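Long-range contacts in nucleoporin NUP82 (Chaetomium thermophilum, PDB 5CWW), which probably serves as a structural component of the nuclear pore complex and as a docking partner for transport factors that associate with it transiently: residues 218-223 against 233-237; 364-370 against 446-451; 488-493 against 503-507. All coordinates share one frame; numbering follows the deposited sequence.

Interaction 1: 218-223 against 233-237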
ATOM      1  N   ALA B 218      11.764   9.450   0.881  1.00 48.50           N
ATOM      2  CA  ALA B 218      11.857   8.080   1.370  1.00 47.20           C
ATOM      3  C   ALA B 218      11.442   8.047   2.830  1.00 47.37           C
ATOM      4  O   ALA B 218      12.058   8.701   3.670  1.00 50.22           O
ATOM      5  CB  ALA B 218      13.264   7.536   1.200  1.00 47.61           C
ATOM      6  N   ILE B 219      10.398   7.278   3.126  1.00 44.79           N
ATOM      7  CA  ILE B 219       9.819   7.238   4.463  1.00 45.22           C
ATOM      8  C   ILE B 219       9.818   5.820   5.013  1.00 44.11           C
ATOM      9  O   ILE B 219       9.229   4.918   4.418  1.00 42.53           O
ATOM     10  CB  ILE B 219       8.367   7.767   4.468  1.00 47.04           C
ATOM     11  CG1 ILE B 219       8.297   9.162   3.840  1.00 50.48           C
ATOM     12  CG2 ILE B 219       7.815   7.799   5.895  1.00 47.04           C
ATOM     13  CD1 ILE B 219       6.887   9.614   3.515  1.00 51.24           C
ATOM     14  N   ASP B 220      10.462   5.633   6.159  1.00 45.79           N
ATOM     15  CA  ASP B 220      10.383   4.373   6.884  1.00 46.33           C
ATOM     16  C   ASP B 220       9.205   4.435   7.850  1.00 45.76           C
ATOM     17  O   ASP B 220       9.293   5.058   8.910  1.00 46.17           O
ATOM     18  CB  ASP B 220      11.687   4.098   7.634  1.00 47.85           C
ATOM     19  CG  ASP B 220      11.758   2.688   8.196  1.00 49.28           C
ATOM     20  OD1 ASP B 220      10.710   2.009   8.273  1.00 47.54           O
ATOM     21  OD2 ASP B 220      12.871   2.260   8.571  1.00 52.46           O
ATOM     22  N   LEU B 221       8.104   3.792   7.476  1.00 43.33           N
ATOM     23  CA  LEU B 221       6.891   3.801   8.290  1.00 44.30           C
ATOM     24  C   LEU B 221       7.116   3.228   9.689  1.00 44.72           C
ATOM     25  O   LEU B 221       6.412   3.591  10.631  1.00 45.36           O
ATOM     26  CB  LEU B 221       5.775   3.027   7.585  1.00 43.87           C
ATOM     27  CG  LEU B 221       5.399   3.534   6.189  1.00 43.72           C
ATOM     28  CD1 LEU B 221       4.248   2.723   5.612  1.00 42.77           C
ATOM     29  CD2 LEU B 221       5.047   5.009   6.207  1.00 45.11           C
ATOM     30  N   LYS B 222       8.096   2.338   9.823  1.00 46.21           N
ATOM     31  CA  LYS B 222       8.383   1.711  11.109  1.00 47.09           C
ATOM     32  C   LYS B 222       8.978   2.723  12.090  1.00 49.79           C
ATOM     33  O   LYS B 222       8.740   2.639  13.294  1.00 52.04           O
ATOM     34  CB  LYS B 222       9.325   0.523  10.924  1.00 46.74           C
ATOM     35  CG  LYS B 222       8.783  -0.541   9.976  1.00 44.61           C
ATOM     36  CD  LYS B 222       9.668  -1.780   9.943  1.00 44.48           C
ATOM     37  CE  LYS B 222      11.099  -1.451   9.522  1.00 44.40           C
ATOM     38  NZ  LYS B 222      11.142  -0.740   8.210  1.00 43.61           N
ATOM     39  N   LYS B 223       9.752   3.673  11.572  0.50 48.37           N
ATOM     40  CA  LYS B 223      10.267   4.764  12.391  0.50 53.82           C
ATOM     41  C   LYS B 223       9.143   5.747  12.693  0.50 46.30           C
ATOM     42  O   LYS B 223       8.955   6.168  13.835  0.50 50.19           O
ATOM     43  CB  LYS B 223      11.420   5.490  11.691  0.50 49.45           C
ATOM     44  CG  LYS B 223      12.617   4.615  11.336  0.50 53.67           C
ATOM     45  CD  LYS B 223      13.784   5.469  10.849  0.50 53.79           C
ATOM     46  CE  LYS B 223      14.987   4.629  10.433  0.50 55.57           C
ATOM     47  NZ  LYS B 223      14.841   4.048   9.066  0.50 54.50           N
ATOM     48  N   ASP B 233      13.673  11.743  12.577  1.00 61.58           N
ATOM     49  CA  ASP B 233      14.184  11.118  11.366  1.00 64.23           C
ATOM     50  C   ASP B 233      13.265   9.996  10.887  1.00 61.26           C
ATOM     51  O   ASP B 233      13.038   9.021  11.604  1.00 61.96           O
ATOM     52  CB  ASP B 233      15.595  10.581  11.610  1.00 68.50           C
ATOM     53  CG  ASP B 233      16.015   9.561  10.578  1.00 70.97           C
ATOM     54  OD1 ASP B 233      16.127   9.928   9.388  1.00 72.16           O
ATOM     55  OD2 ASP B 233      16.241   8.392  10.961  1.00 72.76           O
ATOM     56  N   PHE B 234      12.743  10.146   9.672  1.00 56.96           N
ATOM     57  CA  PHE B 234      11.885   9.134   9.062  1.00 53.54           C
ATOM     58  C   PHE B 234      12.507   8.592   7.784  1.00 53.24           C
ATOM     59  O   PHE B 234      11.892   7.791   7.077  1.00 54.85           O
ATOM     60  CB  PHE B 234      10.503   9.713   8.753  1.00 50.29           C
ATOM     61  CG  PHE B 234       9.912  10.498   9.882  1.00 49.23           C
ATOM     62  CD1 PHE B 234       9.746   9.922  11.130  1.00 50.44           C
ATOM     63  CD2 PHE B 234       9.524  11.812   9.699  1.00 48.68           C
ATOM     64  CE1 PHE B 234       9.203  10.644  12.173  1.00 52.08           C
ATOM     65  CE2 PHE B 234       8.980  12.541  10.738  1.00 50.16           C
ATOM     66  CZ  PHE B 234       8.819  11.956  11.977  1.00 51.67           C
ATOM     67  N   GLY B 235      13.729   9.031   7.497  1.00 52.15           N
ATOM     68  CA  GLY B 235      14.399   8.690   6.256  1.00 51.46           C
ATOM     69  C   GLY B 235      15.008   7.303   6.275  1.00 51.36           C
ATOM     70  O   GLY B 235      14.840   6.545   7.232  1.00 52.97           O
ATOM     71  N   VAL B 236      15.720   6.976   5.202  1.00 50.07           N
ATOM     72  CA  VAL B 236      16.363   5.679   5.061  1.00 52.49           C
ATOM     73  C   VAL B 236      17.844   5.871   4.762  1.00 54.77           C
ATOM     74  O   VAL B 236      18.226   6.763   4.002  1.00 54.80           O
ATOM     75  CB  VAL B 236      15.716   4.842   3.940  1.00 53.61           C
ATOM     76  CG1 VAL B 236      16.374   3.473   3.845  1.00 53.99           C
ATOM     77  CG2 VAL B 236      14.222   4.692   4.184  1.00 53.22           C
ATOM     78  N   SER B 237      18.669   5.028   5.367  1.00 58.50           N
ATOM     79  CA  SER B 237      20.107   5.086   5.172  1.00 60.61           C
ATOM     80  C   SER B 237      20.546   4.127   4.080  1.00 60.04           C
ATOM     81  O   SER B 237      20.162   2.957   4.075  1.00 60.97           O
ATOM     82  CB  SER B 237      20.838   4.756   6.469  1.00 62.12           C
ATOM     83  OG  SER B 237      22.232   4.665   6.236  1.00 63.37           O
TER

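Interaction 2: 364-370 against 446-451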
ATOM      1  N   GLY B 364       5.506  19.987   7.863  1.00 55.28           N
ATOM      2  CA  GLY B 364       6.590  19.059   7.594  1.00 53.56           C
ATOM      3  C   GLY B 364       6.331  18.270   6.326  1.00 53.87           C
ATOM      4  O   GLY B 364       5.217  18.278   5.806  1.00 52.86           O
ATOM      5  N   LEU B 365       7.353  17.583   5.827  1.00 55.38           N
ATOM      6  CA  LEU B 365       7.230  16.836   4.579  1.00 54.60           C
ATOM      7  C   LEU B 365       6.535  15.496   4.790  1.00 51.35           C
ATOM      8  O   LEU B 365       5.832  15.003   3.906  1.00 51.85           O
ATOM      9  CB  LEU B 365       8.606  16.601   3.952  1.00 57.45           C
ATOM     10  CG  LEU B 365       9.465  17.831   3.655  1.00 59.33           C
ATOM     11  CD1 LEU B 365      10.675  17.422   2.824  1.00 60.70           C
ATOM     12  CD2 LEU B 365       8.674  18.923   2.951  1.00 59.82           C
ATOM     13  N   VAL B 366       6.736  14.913   5.967  1.00 48.84           N
ATOM     14  CA  VAL B 366       6.219  13.585   6.265  1.00 46.85           C
ATOM     15  C   VAL B 366       4.967  13.690   7.132  1.00 47.73           C
ATOM     16  O   VAL B 366       5.035  14.165   8.263  1.00 48.16           O
ATOM     17  CB  VAL B 366       7.277  12.722   6.976  1.00 47.86           C
ATOM     18  CG1 VAL B 366       6.760  11.309   7.215  1.00 46.89           C
ATOM     19  CG2 VAL B 366       8.562  12.689   6.155  1.00 50.44           C
ATOM     20  N   PRO B 367       3.809  13.259   6.603  1.00 47.71           N
ATOM     21  CA  PRO B 367       2.606  13.299   7.437  1.00 48.92           C
ATOM     22  C   PRO B 367       2.613  12.211   8.502  1.00 47.26           C
ATOM     23  O   PRO B 367       3.409  11.275   8.432  1.00 47.36           O
ATOM     24  CB  PRO B 367       1.475  13.080   6.431  1.00 48.97           C
ATOM     25  CG  PRO B 367       2.087  12.311   5.336  1.00 48.67           C
ATOM     26  CD  PRO B 367       3.524  12.745   5.253  1.00 49.00           C
ATOM     27  N   LYS B 368       1.742  12.354   9.492  1.00 45.58           N
ATOM     28  CA  LYS B 368       1.596  11.350  10.531  1.00 46.42           C
ATOM     29  C   LYS B 368       1.084  10.044   9.940  1.00 43.97           C
ATOM     30  O   LYS B 368       0.246  10.046   9.035  1.00 44.94           O
ATOM     31  CB  LYS B 368       0.638  11.843  11.616  1.00 49.33           C
ATOM     32  CG  LYS B 368       0.397  10.841  12.735  1.00 51.83           C
ATOM     33  CD  LYS B 368      -0.606  11.365  13.748  1.00 56.28           C
ATOM     34  CE  LYS B 368      -0.952  10.295  14.767  1.00 60.77           C
ATOM     35  NZ  LYS B 368      -1.860  10.811  15.821  1.00 63.47           N
ATOM     36  N   LEU B 369       1.595   8.927  10.442  1.00 41.45           N
ATOM     37  CA  LEU B 369       1.049   7.628  10.074  1.00 40.21           C
ATOM     38  C   LEU B 369      -0.221   7.389  10.877  1.00 41.83           C
ATOM     39  O   LEU B 369      -0.188   7.367  12.106  1.00 42.33           O
ATOM     40  CB  LEU B 369       2.054   6.505  10.329  1.00 41.03           C
ATOM     41  CG  LEU B 369       1.582   5.118   9.874  1.00 42.50           C
ATOM     42  CD1 LEU B 369       1.412   5.066   8.360  1.00 41.05           C
ATOM     43  CD2 LEU B 369       2.539   4.038  10.344  1.00 42.98           C
ATOM     44  N   GLN B 370      -1.336   7.230  10.173  1.00 43.54           N
ATOM     45  CA  GLN B 370      -2.631   7.015  10.807  1.00 46.69           C
ATOM     46  C   GLN B 370      -2.984   5.533  10.824  1.00 45.21           C
ATOM     47  O   GLN B 370      -3.036   4.891   9.775  1.00 45.21           O
ATOM     48  CB  GLN B 370      -3.721   7.804  10.081  1.00 48.26           C
ATOM     49  CG  GLN B 370      -3.482   9.304  10.064  1.00 48.92           C
ATOM     50  CD  GLN B 370      -4.612  10.066   9.409  1.00 49.58           C
ATOM     51  OE1 GLN B 370      -5.784   9.783   9.650  1.00 50.88           O
ATOM     52  NE2 GLN B 370      -4.267  11.037   8.569  1.00 47.58           N
ATOM     53  N   VAL B 446     -10.750  10.654   6.808  1.00 53.32           N
ATOM     54  CA  VAL B 446      -9.304  10.782   6.890  1.00 52.70           C
ATOM     55  C   VAL B 446      -8.870  12.109   6.280  1.00 51.77           C
ATOM     56  O   VAL B 446      -9.259  12.445   5.161  1.00 52.98           O
ATOM     57  CB  VAL B 446      -8.591   9.621   6.175  1.00 51.65           C
ATOM     58  CG1 VAL B 446      -7.067   9.818   6.182  1.00 50.57           C
ATOM     59  CG2 VAL B 446      -8.957   8.305   6.833  1.00 53.24           C
ATOM     60  N   GLU B 447      -8.076  12.863   7.032  1.00 51.01           N
ATOM     61  CA  GLU B 447      -7.623  14.179   6.603  1.00 50.28           C
ATOM     62  C   GLU B 447      -6.148  14.386   6.928  1.00 49.34           C
ATOM     63  O   GLU B 447      -5.520  13.554   7.587  1.00 46.73           O
ATOM     64  CB  GLU B 447      -8.467  15.270   7.265  1.00 55.24           C
ATOM     65  CG  GLU B 447      -8.506  15.184   8.783  1.00 59.51           C
ATOM     66  CD  GLU B 447      -9.405  16.235   9.405  1.00 65.27           C
ATOM     67  OE1 GLU B 447      -9.683  17.256   8.740  1.00 67.24           O
ATOM     68  OE2 GLU B 447      -9.843  16.032  10.556  1.00 68.10           O
ATOM     69  N   ALA B 448      -5.607  15.507   6.462  1.00 49.88           N
ATOM     70  CA  ALA B 448      -4.207  15.843   6.673  1.00 49.87           C
ATOM     71  C   ALA B 448      -3.870  15.880   8.155  1.00 50.92           C
ATOM     72  O   ALA B 448      -4.548  16.548   8.937  1.00 53.25           O
ATOM     73  CB  ALA B 448      -3.890  17.174   6.032  1.00 50.66           C
ATOM     74  N   GLN B 449      -2.825  15.153   8.537  1.00 49.47           N
ATOM     75  CA  GLN B 449      -2.335  15.185   9.908  1.00 50.08           C
ATOM     76  C   GLN B 449      -0.824  14.988   9.970  1.00 48.78           C
ATOM     77  O   GLN B 449      -0.246  14.219   9.196  1.00 48.47           O
ATOM     78  CB  GLN B 449      -3.032  14.116  10.756  1.00 53.85           C
ATOM     79  CG  GLN B 449      -4.507  14.393  11.001  1.00 57.75           C
ATOM     80  CD  GLN B 449      -5.097  13.539  12.105  1.00 62.53           C
ATOM     81  OE1 GLN B 449      -4.412  13.173  13.063  1.00 64.15           O
ATOM     82  NE2 GLN B 449      -6.378  13.218  11.978  1.00 63.86           N
ATOM     83  N   TRP B 450      -0.201  15.715  10.891  1.00 49.52           N
ATOM     84  CA  TRP B 450       1.223  15.591  11.172  1.00 49.32           C
ATOM     85  C   TRP B 450       1.422  15.356  12.660  1.00 51.97           C
ATOM     86  O   TRP B 450       0.553  15.684  13.466  1.00 52.56           O
ATOM     87  CB  TRP B 450       1.981  16.852  10.749  1.00 50.88           C
ATOM     88  CG  TRP B 450       1.949  17.146   9.282  1.00 50.21           C
ATOM     89  CD1 TRP B 450       2.926  16.870   8.375  1.00 50.93           C
ATOM     90  CD2 TRP B 450       0.894  17.787   8.553  1.00 49.21           C
ATOM     91  NE1 TRP B 450       2.547  17.296   7.125  1.00 50.39           N
ATOM     92  CE2 TRP B 450       1.304  17.863   7.208  1.00 49.35           C
ATOM     93  CE3 TRP B 450      -0.355  18.302   8.908  1.00 47.69           C
ATOM     94  CZ2 TRP B 450       0.508  18.432   6.215  1.00 48.08           C
ATOM     95  CZ3 TRP B 450      -1.145  18.869   7.920  1.00 47.78           C
ATOM     96  CH2 TRP B 450      -0.709  18.929   6.590  1.00 47.75           C
ATOM     97  N   LEU B 451       2.568  14.794  13.027  1.00 51.17           N
ATOM     98  CA  LEU B 451       2.932  14.700  14.433  1.00 52.63           C
ATOM     99  C   LEU B 451       3.133  16.105  14.993  1.00 53.79           C
ATOM    100  O   LEU B 451       3.347  17.045  14.234  1.00 53.55           O
ATOM    101  CB  LEU B 451       4.196  13.865  14.611  1.00 52.39           C
ATOM    102  CG  LEU B 451       4.042  12.368  14.338  1.00 51.38           C
ATOM    103  CD1 LEU B 451       5.408  11.716  14.187  1.00 54.30           C
ATOM    104  CD2 LEU B 451       3.248  11.703  15.455  1.00 50.71           C
TER
HETATM  105  O   HOH W   1       4.673  13.895  11.053  1.00 45.96           O
HETATM  106  O   HOH W   2      -7.472  12.067   9.714  1.00 43.43           O

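Interaction 3: 488-493 against 503-507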
ATOM      1  N   GLY B 488      -2.653 -18.181  -0.957  1.00 84.70           N
ATOM      2  CA  GLY B 488      -3.215 -17.552  -2.137  1.00 74.66           C
ATOM      3  C   GLY B 488      -3.121 -16.039  -2.084  1.00 68.38           C
ATOM      4  O   GLY B 488      -3.225 -15.437  -1.012  1.00 65.31           O
ATOM      5  N   TRP B 489      -2.925 -15.432  -3.251  0.50 68.37           N
ATOM      6  CA  TRP B 489      -2.830 -13.982  -3.376  0.50 65.89           C
ATOM      7  C   TRP B 489      -3.928 -13.448  -4.288  0.50 65.22           C
ATOM      8  O   TRP B 489      -3.687 -13.185  -5.468  0.50 63.80           O
ATOM      9  CB  TRP B 489      -1.456 -13.580  -3.917  0.50 72.28           C
ATOM     10  CG  TRP B 489      -0.416 -13.430  -2.856  0.50 68.08           C
ATOM     11  CD1 TRP B 489       0.331 -14.422  -2.291  0.50 77.26           C
ATOM     12  CD2 TRP B 489       0.000 -12.209  -2.234  0.50 79.34           C
ATOM     13  NE1 TRP B 489       1.184 -13.894  -1.352  0.50 79.02           N
ATOM     14  CE2 TRP B 489       1.001 -12.538  -1.297  0.50 71.15           C
ATOM     15  CE3 TRP B 489      -0.379 -10.870  -2.374  0.50 70.19           C
ATOM     16  CZ2 TRP B 489       1.627 -11.577  -0.506  0.50 79.71           C
ATOM     17  CZ3 TRP B 489       0.244  -9.919  -1.589  0.50 74.97           C
ATOM     18  CH2 TRP B 489       1.237 -10.276  -0.666  0.50 74.43           C
ATOM     19  N   PRO B 490      -5.145 -13.292  -3.749  1.00 59.73           N
ATOM     20  CA  PRO B 490      -6.221 -12.701  -4.551  1.00 56.08           C
ATOM     21  C   PRO B 490      -5.980 -11.207  -4.769  1.00 52.16           C
ATOM     22  O   PRO B 490      -5.346 -10.572  -3.926  1.00 49.41           O
ATOM     23  CB  PRO B 490      -7.472 -12.965  -3.708  1.00 57.28           C
ATOM     24  CG  PRO B 490      -6.969 -13.056  -2.305  1.00 58.24           C
ATOM     25  CD  PRO B 490      -5.599 -13.668  -2.397  1.00 60.49           C
ATOM     26  N   MET B 491      -6.478 -10.662  -5.877  1.00 52.14           N
ATOM     27  CA  MET B 491      -6.179  -9.283  -6.263  1.00 52.95           C
ATOM     28  C   MET B 491      -7.428  -8.486  -6.618  1.00 51.49           C
ATOM     29  O   MET B 491      -8.364  -9.021  -7.203  1.00 51.32           O
ATOM     30  CB  MET B 491      -5.229  -9.271  -7.459  1.00 56.08           C
ATOM     31  CG  MET B 491      -3.910  -9.986  -7.226  1.00 58.00           C
ATOM     32  SD  MET B 491      -3.003 -10.224  -8.767  1.00 58.06           S
ATOM     33  CE  MET B 491      -3.929 -11.570  -9.496  1.00 56.79           C
ATOM     34  N   PHE B 492      -7.426  -7.203  -6.269  1.00 49.62           N
ATOM     35  CA  PHE B 492      -8.454  -6.275  -6.733  1.00 49.88           C
ATOM     36  C   PHE B 492      -8.105  -5.748  -8.124  1.00 49.76           C
ATOM     37  O   PHE B 492      -6.931  -5.633  -8.476  1.00 50.80           O
ATOM     38  CB  PHE B 492      -8.605  -5.095  -5.768  1.00 49.42           C
ATOM     39  CG  PHE B 492      -9.456  -5.383  -4.561  1.00 49.95           C
ATOM     40  CD1 PHE B 492     -10.705  -5.968  -4.690  1.00 50.07           C
ATOM     41  CD2 PHE B 492      -9.006  -5.052  -3.291  1.00 50.55           C
ATOM     42  CE1 PHE B 492     -11.489  -6.223  -3.575  1.00 50.47           C
ATOM     43  CE2 PHE B 492      -9.785  -5.302  -2.174  1.00 49.85           C
ATOM     44  CZ  PHE B 492     -11.030  -5.888  -2.318  1.00 51.09           C
ATOM     45  N   SER B 493      -9.133  -5.436  -8.907  1.00 50.11           N
ATOM     46  CA  SER B 493      -8.965  -4.731 -10.175  1.00 51.28           C
ATOM     47  C   SER B 493     -10.101  -3.734 -10.347  1.00 50.78           C
ATOM     48  O   SER B 493     -11.250  -4.051 -10.051  1.00 49.43           O
ATOM     49  CB  SER B 493      -8.950  -5.706 -11.351  1.00 55.59           C
ATOM     50  OG  SER B 493      -7.946  -6.687 -11.196  1.00 56.80           O
ATOM     51  N   TYR B 503     -13.220  -5.906  -9.538  1.00 51.44           N
ATOM     52  CA  TYR B 503     -13.077  -7.349  -9.682  1.00 50.89           C
ATOM     53  C   TYR B 503     -12.142  -7.954  -8.643  1.00 51.24           C
ATOM     54  O   TYR B 503     -11.262  -7.282  -8.116  1.00 47.83           O
ATOM     55  CB  TYR B 503     -12.573  -7.685 -11.082  1.00 52.29           C
ATOM     56  CG  TYR B 503     -13.449  -7.113 -12.160  1.00 54.10           C
ATOM     57  CD1 TYR B 503     -14.568  -7.800 -12.600  1.00 55.44           C
ATOM     58  CD2 TYR B 503     -13.163  -5.884 -12.739  1.00 54.52           C
ATOM     59  CE1 TYR B 503     -15.381  -7.282 -13.578  1.00 58.75           C
ATOM     60  CE2 TYR B 503     -13.973  -5.356 -13.727  1.00 57.46           C
ATOM     61  CZ  TYR B 503     -15.081  -6.062 -14.143  1.00 59.60           C
ATOM     62  OH  TYR B 503     -15.899  -5.551 -15.124  1.00 62.64           O
ATOM     63  N   VAL B 504     -12.359  -9.235  -8.361  1.00 55.19           N
ATOM     64  CA  VAL B 504     -11.463 -10.019  -7.524  1.00 56.71           C
ATOM     65  C   VAL B 504     -10.968 -11.210  -8.333  1.00 57.27           C
ATOM     66  O   VAL B 504     -11.764 -12.040  -8.776  1.00 59.76           O
ATOM     67  CB  VAL B 504     -12.159 -10.504  -6.234  1.00 57.41           C
ATOM     68  CG1 VAL B 504     -11.272 -11.473  -5.451  1.00 56.89           C
ATOM     69  CG2 VAL B 504     -12.538  -9.319  -5.366  1.00 56.20           C
ATOM     70  N   THR B 505      -9.653 -11.279  -8.528  1.00 56.12           N
ATOM     71  CA  THR B 505      -9.032 -12.369  -9.273  1.00 55.63           C
ATOM     72  C   THR B 505      -8.270 -13.289  -8.329  1.00 57.69           C
ATOM     73  O   THR B 505      -7.559 -12.833  -7.436  1.00 58.13           O
ATOM     74  CB  THR B 505      -8.070 -11.846 -10.359  1.00 53.97           C
ATOM     75  OG1 THR B 505      -8.774 -10.970 -11.247  1.00 53.54           O
ATOM     76  CG2 THR B 505      -7.476 -13.003 -11.159  1.00 54.40           C
ATOM     77  N   HIS B 506      -8.418 -14.588  -8.554  1.00 60.04           N
ATOM     78  CA  HIS B 506      -7.822 -15.613  -7.707  1.00 60.89           C
ATOM     79  C   HIS B 506      -7.656 -16.855  -8.578  1.00 61.14           C
ATOM     80  O   HIS B 506      -8.403 -17.024  -9.543  1.00 62.31           O
ATOM     81  CB  HIS B 506      -8.716 -15.884  -6.490  1.00 61.26           C
ATOM     82  CG  HIS B 506      -8.118 -16.813  -5.481  1.00 62.60           C
ATOM     83  ND1 HIS B 506      -8.297 -18.178  -5.526  1.00 64.39           N
ATOM     84  CD2 HIS B 506      -7.354 -16.571  -4.388  1.00 62.91           C
ATOM     85  CE1 HIS B 506      -7.663 -18.739  -4.511  1.00 65.38           C
ATOM     86  NE2 HIS B 506      -7.083 -17.785  -3.806  1.00 65.09           N
ATOM     87  N   PRO B 507      -6.675 -17.721  -8.267  1.00 63.34           N
ATOM     88  CA  PRO B 507      -6.525 -18.930  -9.088  1.00 66.18           C
ATOM     89  C   PRO B 507      -7.806 -19.763  -9.201  1.00 71.14           C
ATOM     90  O   PRO B 507      -7.960 -20.518 -10.160  1.00 74.37           O
ATOM     91  CB  PRO B 507      -5.430 -19.707  -8.357  1.00 65.50           C
ATOM     92  CG  PRO B 507      -4.597 -18.648  -7.717  1.00 62.15           C
ATOM     93  CD  PRO B 507      -5.557 -17.562  -7.319  1.00 61.13           C
TER
HETATM   94  O   HOH W   3      -9.059  -8.603  -9.977  1.00 43.08           O

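Interaction 1: 218-223 against 233-237
D220 N donates to F234 O at 2.7 Å. The bond is short and nearly straight, with 174° at the hydrogen. The same oxygen receives a CA-H...O contact from I219 CA at 3.4 Å. G235 CA makes a second contact of this kind, to A218 O. Together they bring the two backbones close, although 233-237 forms no regular strand.

Side chains add to this. K223 has two conformers. In one of them NZ bonds G235 O at 3.1 Å and forms a salt bridge with D220 OD2 at 2.7 Å, so this link is probably held only part of the time. In that conformer CD of K223 passes D233 OD2 at 3.8 Å, but the chain then bends at its last torsion (chi4 80°), and NZ stays 4.9 Å from D233 OD2. Toward the start of the strand, A218 CB packs on V236 CG2 at 4.2 Å.

The second shell holds the D220 carboxylate in place. It caps the helix that follows: OD1 accepts from K222 N. K222 NZ forms a salt bridge with the same oxygen, from the opposite face of the carboxylate plane. In the other segment, D233 OD1 accepts from G235 N in an Asx turn, which shapes the chain around F234.

Strand 217-220 is an outermost strand, within this chain, of a four-stranded antiparallel sheet. On its other side I219 pairs with V199 of strand 198-203. V236 reaches back to I198 of that strand. The F234 ring packs on L224 of helix 221-225 and on V366.

Interaction 2: 364-370 against 446-451
V446 lies against the side-chain amide of Q370. Its CG1 is 3.7 Å from Q370 OE1, and the two side chains run antiparallel as they pass. At E447 the backbone takes over. Q370 NE2 donates to E447 O at 3.0 Å, lined up with the C=O but bent to 142° at the hydrogen. A water takes a bond from E447 N and gives one to Q370 OE1, so both ends of the amide are engaged, which sets its flip. The carboxylate of E447 points elsewhere, and its OE1 bonds Q330.

Q449 crosses Q370 at about a right angle, its CB 4.0 Å from Q370 NE2, and its NE2 bonds the same water weakly. An alanine in place of Q370 would probably leave E447 O without this donor and the water without one of its partners. Q449 O accepts from K368 N at 2.7 Å, the donor tilted out of the carbonyl plane. P367 CB sits 3.5 Å from this oxygen.

The CB of W450 points away from 364-370, yet CG stands anti to the carbonyl carbon (chi1 -63°) and the indole comes back. CD1 is 3.4 Å from V366 O, and NE1 makes a weak bond to G364 O. The ring also meets W333. L451 CD2 touches K368 CG at 4.0 Å, and a second water bridges L451 N to V366 O.

The short, weakly bonded strand 369-370 lies at the edge of one sheet, and 446-451 belongs to the long excursion between strands 437-441 and 469-476 of the next. Contact between neighbouring sheets of this kind is consistent with adjacent blades of a beta-propeller.

Interaction 3: 488-493 against 503-507
F492 and V504 face each other as a non-hydrogen-bonded pair, their side chains running alongside each other on one face of the sheet. From F492 CB, 4.2 Å from Y503 O, the ring leads outward. CD1 comes to 3.7 Å from Y503 O, which lies at the ring edge, in its plane. CE1 then touches V504 CG2 at 3.7 Å. Beyond the segments the ring meets F502 at a steep angle and packs on C429 and L431 of strand 427-432.

Hydrogen-bonded pairs lie on either side. M491 and T505 exchange two bonds of 2.9 Å between N and O, and S493 and Y503 likewise bond each other twice. This is an antiparallel hairpin, the first two strands of a four-stranded sheet that forms one blade of what is most likely a beta-propeller. In such blades the first strand usually runs nearest the central axis. F492 O is bonded by R47 and F492 N by D391, so the edge of strand 491-494 facing away from 501-506 is also used.

On the opposite face M491 CE lies 4.2 Å from T505 CG2. A water donates to M491 O and bonds T505 OG1, which A565 N also reaches.

P490, just ahead of strand 491-494, packs beside H506 at the end of strand 501-506. P490 CB is 3.7 Å from H506 CD2, near the plane of the imidazole and at its edge. P507 CD sits over one face of that ring, toward the rim. H506 CG is anti to the backbone N (chi1 -174°), which brings the ring alongside P490, and its ND1 bonds A508 N. Close by is G488, its CA 4.2 Å from H506 NE2.

The three contacts follow one another along the chain, each closing before the next opens. Interactions 1 and 2 are neighbours, their centres about 14 Å apart. They touch directly: I219 packs on V366, L221 O meets L369, and F234 meets L451. Helix 221-225, which starts within interaction 1, carries L224 against both. Interaction 1 belongs to the sheet running from strand 175-180 to strand 217-220, while interaction 2 ties strand 369-370 to the following sheet. Interaction 3 is a hairpin far off. Its centre is about 30 Å from that of interaction 1, and it lies across the chain's centre from interaction 2. Such spacing suits successive blades set around a ring in this N-terminal, propeller-like part of NUP82.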